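Local atomic coordinates of glycoside Hydrolase (Bacteroides plebeius, PDB entry 5T3B), a protein that probably hydrolyses glycosidic bonds of polysaccharides or their fragments, as a glycoside hydrolase family 50 enzyme of a human gut bacterium. Residues Ile255-Trp260 / Ser339-Asn344; Gly334-Ser339 / Ser359-Ser364; Pro384-Glu389 / Gly434-Lys439. One frame throughout, in Å; residues are numbered along the deposited sequence.

Contact 1: residues Ile255-Trp260 / Ser339-Asn344. With EDO (1,2-ethanediol), chain L.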
loop_
_atom_site.group_PDB
_atom_site.type_symbol
_atom_site.label_atom_id
_atom_site.label_comp_id
_atom_site.label_asym_id
_atom_site.label_seq_id
_atom_site.Cartn_x
_atom_site.Cartn_y
_atom_site.Cartn_z
ATOM N N ILE A 255 2.749 -1.619 11.751
ATOM C CA ILE A 255 2.653 -1.904 13.160
ATOM C C ILE A 255 3.211 -3.316 13.439
ATOM O O ILE A 255 2.888 -4.262 12.752
ATOM C CB ILE A 255 1.173 -1.857 13.598
ATOM C CG1 ILE A 255 0.571 -0.454 13.409
ATOM C CG2 ILE A 255 1.009 -2.303 15.040
ATOM C CD1 ILE A 255 -0.941 -0.424 13.561
ATOM N N ASP A 256 4.000 -3.407 14.511
ATOM C CA ASP A 256 4.479 -4.731 14.916
ATOM C C ASP A 256 3.354 -5.454 15.648
ATOM O O ASP A 256 2.895 -5.067 16.685
ATOM C CB ASP A 256 5.693 -4.523 15.797
ATOM C CG ASP A 256 6.272 -5.743 16.369
ATOM O OD1 ASP A 256 5.689 -6.842 16.332
ATOM O OD2 ASP A 256 7.459 -5.619 16.866
ATOM N N PHE A 257 2.897 -6.512 15.047
ATOM C CA PHE A 257 1.888 -7.407 15.662
ATOM C C PHE A 257 2.450 -8.763 15.841
ATOM O O PHE A 257 1.686 -9.735 15.920
ATOM C CB PHE A 257 0.643 -7.618 14.797
ATOM C CG PHE A 257 -0.255 -6.458 14.604
ATOM C CD1 PHE A 257 -1.384 -6.300 15.474
ATOM C CD2 PHE A 257 -0.255 -5.712 13.464
ATOM C CE1 PHE A 257 -2.265 -5.280 15.194
ATOM C CE2 PHE A 257 -1.161 -4.700 13.225
ATOM C CZ PHE A 257 -2.175 -4.497 14.103
ATOM N N SER A 258 3.752 -8.889 15.887
ATOM C CA SER A 258 4.637 -10.146 15.935
ATOM C C SER A 258 5.696 -10.011 14.849
ATOM O O SER A 258 5.407 -9.695 13.728
ATOM C CB SER A 258 4.086 -11.504 15.822
ATOM O OG SER A 258 3.219 -11.781 16.866
ATOM N N THR A 259 6.931 -10.242 15.241
ATOM C CA THR A 259 8.032 -10.050 14.327
ATOM C C THR A 259 8.874 -11.302 14.311
ATOM O O THR A 259 8.644 -12.205 15.118
ATOM C CB THR A 259 8.873 -8.859 14.844
ATOM O OG1 THR A 259 9.818 -8.454 13.854
ATOM C CG2 THR A 259 9.555 -9.246 16.149
ATOM N N TRP A 260 9.898 -11.346 13.452
ATOM C CA TRP A 260 10.716 -12.507 13.343
ATOM C C TRP A 260 11.392 -12.662 14.673
ATOM O O TRP A 260 12.000 -11.688 15.181
ATOM C CB TRP A 260 11.845 -12.248 12.333
ATOM C CG TRP A 260 12.506 -13.525 11.903
ATOM C CD1 TRP A 260 12.201 -14.212 10.787
ATOM C CD2 TRP A 260 13.586 -14.235 12.514
ATOM N NE1 TRP A 260 12.995 -15.282 10.675
ATOM C CE2 TRP A 260 13.784 -15.383 11.773
ATOM C CE3 TRP A 260 14.333 -14.071 13.679
ATOM C CZ2 TRP A 260 14.806 -16.311 12.098
ATOM C CZ3 TRP A 260 15.301 -15.006 13.998
ATOM C CH2 TRP A 260 15.548 -16.071 13.201
ATOM N N SER A 339 5.484 -7.837 6.793
ATOM C CA SER A 339 6.189 -8.848 7.597
ATOM C C SER A 339 5.297 -10.065 7.850
ATOM O O SER A 339 4.608 -10.573 6.944
ATOM C CB SER A 339 6.770 -8.148 8.900
ATOM O OG SER A 339 7.445 -9.035 9.781
ATOM N N LEU A 340 5.319 -10.511 9.094
ATOM C CA LEU A 340 4.445 -11.615 9.537
ATOM C C LEU A 340 2.955 -11.225 9.695
ATOM O O LEU A 340 2.085 -12.033 9.366
ATOM C CB LEU A 340 4.975 -12.241 10.806
ATOM C CG LEU A 340 6.344 -12.822 10.763
ATOM C CD1 LEU A 340 6.715 -13.391 12.100
ATOM C CD2 LEU A 340 6.367 -13.904 9.747
ATOM N N PRO A 341 2.680 -9.975 10.132
ATOM C CA PRO A 341 1.247 -9.673 10.360
ATOM C C PRO A 341 0.361 -9.837 9.148
ATOM O O PRO A 341 -0.785 -10.256 9.283
ATOM C CB PRO A 341 1.283 -8.241 10.845
ATOM C CG PRO A 341 2.562 -8.166 11.626
ATOM C CD PRO A 341 3.524 -8.981 10.809
ATOM N N LYS A 342 0.858 -9.516 7.947
ATOM C CA LYS A 342 0.036 -9.656 6.756
ATOM C C LYS A 342 -0.406 -11.098 6.451
ATOM O O LYS A 342 -1.326 -11.318 5.698
ATOM C CB LYS A 342 0.684 -9.030 5.541
ATOM C CG LYS A 342 1.882 -9.792 5.032
ATOM C CD LYS A 342 2.505 -9.210 3.754
ATOM C CE LYS A 342 3.689 -10.003 3.218
ATOM N NZ LYS A 342 4.847 -9.900 4.109
ATOM N N TYR A 343 0.306 -12.071 7.037
ATOM C CA TYR A 343 -0.030 -13.448 6.843
ATOM C C TYR A 343 -0.903 -14.009 7.937
ATOM O O TYR A 343 -1.333 -15.153 7.886
ATOM C CB TYR A 343 1.262 -14.316 6.736
ATOM C CG TYR A 343 2.111 -14.038 5.504
ATOM C CD1 TYR A 343 1.630 -14.289 4.231
ATOM C CD2 TYR A 343 3.413 -13.599 5.623
ATOM C CE1 TYR A 343 2.424 -14.062 3.104
ATOM C CE2 TYR A 343 4.229 -13.413 4.524
ATOM C CZ TYR A 343 3.743 -13.632 3.262
ATOM O OH TYR A 343 4.568 -13.437 2.156
ATOM N N ASN A 344 -1.183 -13.213 8.955
ATOM C CA ASN A 344 -1.990 -13.693 10.094
ATOM C C ASN A 344 -3.446 -13.557 9.783
ATOM O O ASN A 344 -3.963 -12.445 9.748
ATOM C CB ASN A 344 -1.582 -12.884 11.333
ATOM C CG ASN A 344 -2.328 -13.261 12.589
ATOM O OD1 ASN A 344 -3.330 -13.938 12.544
ATOM N ND2 ASN A 344 -1.863 -12.785 13.722
HETATM C C1 EDO L . -3.450 -17.780 12.036
HETATM O O1 EDO L . -4.217 -18.833 11.462
HETATM C C2 EDO L . -2.234 -17.728 11.168
HETATM O O2 EDO L . -2.537 -17.153 9.914
HETATM O O HOH W 1 1.122 -11.439 13.656
HETATM O O HOH W 2 10.053 -9.392 11.303
#

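Contact 2: residues Gly334-Ser339 / Ser359-Ser364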
loop_
_atom_site.group_PDB
_atom_site.type_symbol
_atom_site.label_atom_id
_atom_site.label_comp_id
_atom_site.label_asym_id
_atom_site.label_seq_id
_atom_site.Cartn_x
_atom_site.Cartn_y
_atom_site.Cartn_z
ATOM N N GLY A 334 -6.570 1.471 6.242
ATOM C CA GLY A 334 -5.805 0.565 7.083
ATOM C C GLY A 334 -4.478 1.079 7.582
ATOM O O GLY A 334 -4.241 2.277 7.695
ATOM N N SER A 335 -3.637 0.120 7.967
ATOM C CA SER A 335 -2.381 0.381 8.691
ATOM C C SER A 335 -1.128 -0.155 7.997
ATOM O O SER A 335 -0.070 -0.096 8.608
ATOM C CB SER A 335 -2.428 -0.254 10.093
ATOM O OG SER A 335 -2.403 -1.663 10.048
ATOM N N ARG A 336 -1.237 -0.584 6.744
ATOM C CA ARG A 336 -0.047 -0.915 5.949
ATOM C C ARG A 336 0.685 -2.108 6.590
ATOM O O ARG A 336 1.759 -1.991 7.138
ATOM C CB ARG A 336 0.811 0.313 5.725
ATOM C CG ARG A 336 0.020 1.517 5.262
ATOM C CD ARG A 336 0.762 2.829 5.372
ATOM N NE ARG A 336 1.937 2.834 4.521
ATOM C CZ ARG A 336 1.889 3.107 3.227
ATOM N NH1 ARG A 336 2.987 3.010 2.485
ATOM N NH2 ARG A 336 0.788 3.554 2.661
ATOM N N LEU A 337 -0.008 -3.253 6.535
ATOM C CA LEU A 337 0.485 -4.478 7.142
ATOM C C LEU A 337 1.683 -4.944 6.386
ATOM O O LEU A 337 1.838 -4.703 5.195
ATOM C CB LEU A 337 -0.625 -5.564 7.089
ATOM C CG LEU A 337 -1.853 -5.253 7.979
ATOM C CD1 LEU A 337 -3.022 -6.092 7.547
ATOM C CD2 LEU A 337 -1.523 -5.496 9.445
ATOM N N HIS A 338 2.565 -5.688 7.077
ATOM C CA HIS A 338 3.819 -6.089 6.496
ATOM C C HIS A 338 4.263 -7.397 7.124
ATOM O O HIS A 338 3.518 -8.001 7.903
ATOM C CB HIS A 338 4.884 -4.988 6.625
ATOM C CG HIS A 338 5.439 -4.886 7.991
ATOM N ND1 HIS A 338 4.663 -4.875 9.118
ATOM C CD2 HIS A 338 6.722 -4.780 8.409
ATOM C CE1 HIS A 338 5.432 -4.808 10.180
ATOM N NE2 HIS A 338 6.699 -4.751 9.776
ATOM N N SER A 339 5.484 -7.837 6.793
ATOM C CA SER A 339 6.189 -8.848 7.597
ATOM C C SER A 339 5.297 -10.065 7.850
ATOM O O SER A 339 4.608 -10.573 6.944
ATOM C CB SER A 339 6.770 -8.148 8.900
ATOM O OG SER A 339 7.445 -9.035 9.781
ATOM N N SER A 359 -4.639 -2.247 3.608
ATOM C CA SER A 359 -3.369 -1.938 2.985
ATOM C C SER A 359 -2.318 -2.929 3.424
ATOM O O SER A 359 -2.188 -3.279 4.636
ATOM C CB SER A 359 -2.942 -0.502 3.308
ATOM O OG SER A 359 -3.116 -0.183 4.683
ATOM N N ILE A 360 -1.488 -3.327 2.448
ATOM C CA ILE A 360 -0.404 -4.304 2.643
ATOM C C ILE A 360 0.852 -3.778 1.929
ATOM O O ILE A 360 0.805 -3.538 0.727
ATOM C CB ILE A 360 -0.798 -5.689 2.143
ATOM C CG1 ILE A 360 -2.047 -6.204 2.985
ATOM C CG2 ILE A 360 0.383 -6.639 2.174
ATOM C CD1 ILE A 360 -2.630 -7.508 2.510
ATOM N N ASN A 361 1.948 -3.652 2.678
ATOM C CA ASN A 361 3.260 -3.422 2.078
ATOM C C ASN A 361 3.823 -4.785 1.716
ATOM O O ASN A 361 3.875 -5.620 2.583
ATOM C CB ASN A 361 4.181 -2.731 3.057
ATOM C CG ASN A 361 3.775 -1.300 3.436
ATOM O OD1 ASN A 361 2.924 -0.691 2.819
ATOM N ND2 ASN A 361 4.475 -0.740 4.377
ATOM N N TYR A 362 4.221 -5.020 0.489
ATOM C CA TYR A 362 4.488 -6.379 -0.024
ATOM C C TYR A 362 5.927 -6.550 -0.439
ATOM O O TYR A 362 6.309 -6.204 -1.550
ATOM C CB TYR A 362 3.523 -6.748 -1.146
ATOM C CG TYR A 362 3.218 -8.247 -1.267
ATOM C CD1 TYR A 362 4.084 -9.241 -0.791
ATOM C CD2 TYR A 362 2.040 -8.705 -1.860
ATOM C CE1 TYR A 362 3.765 -10.601 -0.890
ATOM C CE2 TYR A 362 1.744 -10.037 -1.984
ATOM C CZ TYR A 362 2.608 -10.983 -1.492
ATOM O OH TYR A 362 2.255 -12.308 -1.632
ATOM N N TYR A 363 6.739 -7.027 0.503
ATOM C CA TYR A 363 8.158 -7.222 0.342
ATOM C C TYR A 363 8.540 -8.687 0.489
ATOM O O TYR A 363 7.820 -9.522 0.975
ATOM C CB TYR A 363 8.894 -6.401 1.374
ATOM C CG TYR A 363 8.801 -4.901 1.157
ATOM C CD1 TYR A 363 9.368 -4.334 0.038
ATOM C CD2 TYR A 363 8.071 -4.084 1.996
ATOM C CE1 TYR A 363 9.293 -3.004 -0.210
ATOM C CE2 TYR A 363 8.034 -2.714 1.793
ATOM C CZ TYR A 363 8.624 -2.180 0.657
ATOM O OH TYR A 363 8.595 -0.830 0.411
ATOM N N SER A 364 9.756 -8.934 -0.011
ATOM C CA SER A 364 10.495 -10.181 0.190
ATOM C C SER A 364 10.036 -11.322 -0.636
ATOM O O SER A 364 10.477 -12.475 -0.408
ATOM C CB SER A 364 10.610 -10.550 1.663
ATOM O OG SER A 364 11.213 -9.446 2.387
HETATM O O HOH W 3 -4.229 -2.542 6.748
#

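Contact 3: residues Pro384-Glu389 / Gly434-Lys439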
loop_
_atom_site.group_PDB
_atom_site.type_symbol
_atom_site.label_atom_id
_atom_site.label_comp_id
_atom_site.label_asym_id
_atom_site.label_seq_id
_atom_site.Cartn_x
_atom_site.Cartn_y
_atom_site.Cartn_z
ATOM N N PRO A 384 -11.579 -5.727 0.013
ATOM C CA PRO A 384 -10.352 -5.777 -0.827
ATOM C C PRO A 384 -9.133 -5.281 -0.088
ATOM O O PRO A 384 -9.211 -4.658 0.991
ATOM C CB PRO A 384 -10.684 -4.901 -2.005
ATOM C CG PRO A 384 -11.591 -3.829 -1.350
ATOM C CD PRO A 384 -12.455 -4.635 -0.416
ATOM N N PHE A 385 -7.996 -5.556 -0.727
ATOM C CA PHE A 385 -6.717 -5.023 -0.281
ATOM C C PHE A 385 -6.097 -4.180 -1.406
ATOM O O PHE A 385 -6.497 -4.255 -2.574
ATOM C CB PHE A 385 -5.748 -6.136 0.171
ATOM C CG PHE A 385 -5.160 -6.954 -0.919
ATOM C CD1 PHE A 385 -5.815 -8.021 -1.454
ATOM C CD2 PHE A 385 -3.893 -6.664 -1.385
ATOM C CE1 PHE A 385 -5.278 -8.808 -2.431
ATOM C CE2 PHE A 385 -3.293 -7.460 -2.378
ATOM C CZ PHE A 385 -3.994 -8.537 -2.919
ATOM N N MET A 386 -5.100 -3.394 -0.993
ATOM C CA MET A 386 -4.257 -2.655 -1.925
ATOM C C MET A 386 -2.811 -2.873 -1.488
ATOM O O MET A 386 -2.559 -2.969 -0.283
ATOM C CB MET A 386 -4.573 -1.173 -1.972
ATOM C CG MET A 386 -4.392 -0.435 -0.699
ATOM S SD MET A 386 -4.945 1.282 -0.712
ATOM C CE MET A 386 -3.842 1.934 -1.889
ATOM N N VAL A 387 -1.899 -2.877 -2.427
ATOM C CA VAL A 387 -0.464 -2.967 -2.127
ATOM C C VAL A 387 0.038 -1.559 -2.010
ATOM O O VAL A 387 0.096 -0.811 -2.992
ATOM C CB VAL A 387 0.261 -3.803 -3.149
ATOM C CG1 VAL A 387 1.783 -3.696 -2.895
ATOM C CG2 VAL A 387 -0.221 -5.233 -3.100
ATOM N N THR A 388 0.434 -1.180 -0.824
ATOM C CA THR A 388 0.847 0.192 -0.554
ATOM C C THR A 388 2.327 0.438 -0.757
ATOM O O THR A 388 2.737 1.612 -0.797
ATOM C CB THR A 388 0.396 0.635 0.844
ATOM O OG1 THR A 388 0.474 -0.462 1.770
ATOM C CG2 THR A 388 -1.036 1.123 0.816
ATOM N N GLU A 389 3.125 -0.603 -0.873
ATOM C CA GLU A 389 4.532 -0.418 -1.203
ATOM C C GLU A 389 5.048 -1.678 -1.886
ATOM O O GLU A 389 4.760 -2.780 -1.433
ATOM C CB GLU A 389 5.441 -0.231 0.031
ATOM C CG GLU A 389 5.156 0.949 0.916
ATOM C CD GLU A 389 6.048 1.110 2.088
ATOM O OE1 GLU A 389 7.121 0.489 2.185
ATOM O OE2 GLU A 389 5.666 1.951 2.977
ATOM N N GLY A 434 -5.556 -2.244 -6.390
ATOM C CA GLY A 434 -4.451 -1.609 -7.004
ATOM C C GLY A 434 -3.265 -1.496 -6.063
ATOM O O GLY A 434 -3.111 -2.252 -5.088
ATOM N N TRP A 435 -2.370 -0.597 -6.456
ATOM C CA TRP A 435 -1.036 -0.580 -5.843
ATOM C C TRP A 435 -0.439 0.808 -5.858
ATOM O O TRP A 435 -0.901 1.722 -6.567
ATOM C CB TRP A 435 -0.083 -1.558 -6.567
ATOM C CG TRP A 435 0.123 -1.222 -8.021
ATOM C CD1 TRP A 435 0.864 -0.180 -8.530
ATOM C CD2 TRP A 435 -0.438 -1.903 -9.153
ATOM N NE1 TRP A 435 0.766 -0.177 -9.893
ATOM C CE2 TRP A 435 0.017 -1.237 -10.323
ATOM C CE3 TRP A 435 -1.196 -3.065 -9.303
ATOM C CZ2 TRP A 435 -0.331 -1.655 -11.603
ATOM C CZ3 TRP A 435 -1.521 -3.479 -10.572
ATOM C CH2 TRP A 435 -1.083 -2.787 -11.709
ATOM N N VAL A 436 0.645 0.890 -5.087
ATOM C CA VAL A 436 1.447 2.085 -4.956
ATOM C C VAL A 436 2.887 1.709 -5.037
ATOM O O VAL A 436 3.367 0.896 -4.236
ATOM C CB VAL A 436 1.153 2.824 -3.620
ATOM C CG1 VAL A 436 1.962 4.106 -3.510
ATOM C CG2 VAL A 436 -0.316 3.052 -3.427
ATOM N N PHE A 437 3.589 2.310 -5.997
ATOM C CA PHE A 437 5.027 2.105 -6.125
ATOM C C PHE A 437 5.748 2.953 -5.084
ATOM O O PHE A 437 5.453 4.125 -4.896
ATOM C CB PHE A 437 5.485 2.504 -7.510
ATOM C CG PHE A 437 6.966 2.206 -7.771
ATOM C CD1 PHE A 437 7.930 3.192 -7.599
ATOM C CD2 PHE A 437 7.382 0.951 -8.171
ATOM C CE1 PHE A 437 9.262 2.931 -7.838
ATOM C CE2 PHE A 437 8.714 0.667 -8.425
ATOM C CZ PHE A 437 9.645 1.652 -8.208
ATOM N N PHE A 438 6.673 2.317 -4.338
ATOM C CA PHE A 438 7.463 2.987 -3.351
ATOM C C PHE A 438 8.841 3.178 -3.932
ATOM O O PHE A 438 9.566 2.197 -4.096
ATOM C CB PHE A 438 7.506 2.162 -2.057
ATOM C CG PHE A 438 8.252 2.794 -0.927
ATOM C CD1 PHE A 438 7.600 3.601 -0.020
ATOM C CD2 PHE A 438 9.616 2.659 -0.778
ATOM C CE1 PHE A 438 8.254 4.252 1.003
ATOM C CE2 PHE A 438 10.276 3.262 0.265
ATOM C CZ PHE A 438 9.606 4.050 1.147
ATOM N N LYS A 439 9.232 4.404 -4.362
ATOM C CA LYS A 439 8.626 5.697 -4.065
ATOM C C LYS A 439 8.990 6.689 -5.139
ATOM O O LYS A 439 9.621 6.366 -6.129
ATOM C CB LYS A 439 8.991 6.165 -2.651
ATOM C CG LYS A 439 10.471 6.391 -2.449
ATOM C CD LYS A 439 10.768 6.898 -1.021
ATOM C CE LYS A 439 12.213 6.856 -0.615
ATOM N NZ LYS A 439 12.964 8.036 -1.115
#

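Contact 1: residues Ile255-Trp260 / Ser339-Asn344
Pro341 lays its ring over the CB end of the Phe257 side chain, with its CG 3.7 Å from Phe257 CB. The two side chains meet at a slant. Pro341 CB also lies 4.0 Å from Phe257 CD2. Phe257 carries CG anti to its carbonyl carbon (chi1 -68°). This turns the ring back beside its own backbone N, where Ile255 CG2 covers one face. Helix 345-354 adds Ile347, which touches both Phe257 and Pro341. Pro341 CD rests against the backbone of the other loop, 3.5 Å from Ser258 O. Leu340 extends the contact outward. Its CD1 comes within 3.7 Å of Thr259 C, so a methyl lies on a peptide group rather than on another side chain.

The loop 255-260 is braced from within. Asp256 OD1 accepts from Ser258 N in an Asx turn, at 2.9 Å and with an N-H...O angle of 156°. Asp256 OD2 makes a salt bridge with Arg267. Ser258 OG donates to Phe257 O and also bonds to Asn303 and Leu264. In the other loop, Lys342 reaches back from the 3-10 turn to place NZ on a lone pair of Ser339 O. Asn344 caps the start of helix 345-354 through OD1, which accepts from Tyr346 N.

Two waters join the loops. One donates to Phe257 O and accepts from Asn344 ND2, the latter at 3.3 Å. The other accepts from Trp260 N and is bonded to Ser339 OG at 3.0 Å. The chemistry is therefore divided: direct contact is made by carbon atoms of Phe257, Leu340 and Pro341, against side chain and backbone, while several polar groups are bridged by water or bonded within each loop or to helices 264-269 and 300-324.

Contact 2: residues Gly334-Ser339 / Ser359-Ser364
Ser359 OG is held by two backbone groups of the run 333-336. It accepts from Arg336 N at 2.8 Å, with a bent N-H...O angle of 139°, and is also hydrogen-bonded to Leu333 O. Its chi1 of 45° sets OG between the backbone N and the carbonyl carbon, which turns the hydroxyl onto the backbone of 334-339. A water beside it accepts from Ser335 N and donates to Ser359 O.

The backbones then join at a single bridge between Leu337 and Ile360. Leu337 N donates to Ser359 O at 2.9 Å. Asn361 N donates to Leu337 O at 2.7 Å. Ile360 CA brings a weaker C-H...O contact to this same oxygen, at 3.4 Å. Leu337 turns its branches toward helix 345-354, where they meet Ile347 and Ile348.

Arg336 and Asn361 reach past each other on another flank. Their guanidinium and amide planes are 70° apart, and Asn361 OD1 lies over one guanidinium face, 3.7 Å from NH1. This is a contact without a hydrogen bond. The bonding partners lie elsewhere. Arg336 NE pairs with Asn253, and NH1 makes a salt bridge with Glu389. Asn361 OD1 bonds to Thr388 OG1, while ND2 bonds to Glu254 and Asn253. Asn253 OD1 thus takes a bond from each group, which should limit their rotation. Phe250 makes a cation-pi contact with Arg336.

The single bridge beside strand 358-361, followed by a polar cluster with Glu254 and Glu389, is consistent with the strand ends of a (beta/alpha)8 barrel, where glycoside hydrolases of this fold carry the active site.

Contact 3: residues Pro384-Glu389 / Gly434-Lys439
Phe385 opens a strand that runs parallel to strand 432-437, in a parallel sheet consistent with the (beta/alpha)8 barrel known for family GH50. The axes of the segments 385-389 and 434-437 lie 4.6 Å apart and differ by 3°. Phe385 itself leans on Trp376, edge to face, and has Val387 CG2 at its ring edge.

Met386 follows. Its CA makes a C-H...O contact with Gly434 O. The side chain bends at chi3 (-64°), bringing the terminal CE within 4.0 Å of Val436 CG2. The two side chains cross at a slant.

Val387 is the residue paired with Trp435. Its N donates to Gly434 O at 3.0 Å. Its own O accepts from Val436 N at 2.8 Å. Trp435 CA adds a C-H...O contact to Val387 O. On this face Val387 CB lies 4.1 Å from Trp435 CB. The indole then leads away to helix 412-427, where NE1 bonds to Tyr419 and the rings touch Thr423 and Leu426. Val387 also touches Leu426, so this face packs on that helix.

Thr388 uses its backbone here, with O 3.5 Å from Val436 CB. The Thr388 side chain points away from strand 432-437; it touches Phe250, and OG1 is bonded to Asn361 OD1.

Glu389 ends the walk alongside Phe438, both side chains pointing the same way. The carboxylate is stacked on the ring, with the planes 20° apart. Glu389 OE1 is bonded to Tyr363 OH and OE2 is paired with Arg336, which together should limit rotation of the carboxylate. The peptide bond before Lys439 is cis, and Lys439 CB sits over the centre of the opposite ring face. Between these two covers, Phe438 CD1 lies 3.6 Å from Glu389 CD.

The contacts step from a loop layer into the barrel. Contacts 1 and 2 lie about 9 Å apart between centres. Because Ser339 ends one segment and begins another, the run 334-344 serves both; their segments alternate along the chain. Phe257 and Leu337 touch between them. Contact 3 comes later in the chain, with its centre about 9 Å from that of contact 2. Strands 358-361 and 385-394 are parallel neighbours and join these two contacts directly. Contacts 1 and 3 do not touch, and their centres are about 18 Å apart. Contact 2 therefore ties the outer loops to the strand ends, consistent with a (beta/alpha)8 barrel, whose active site in such hydrolases lies at the C-terminal ends of the strands.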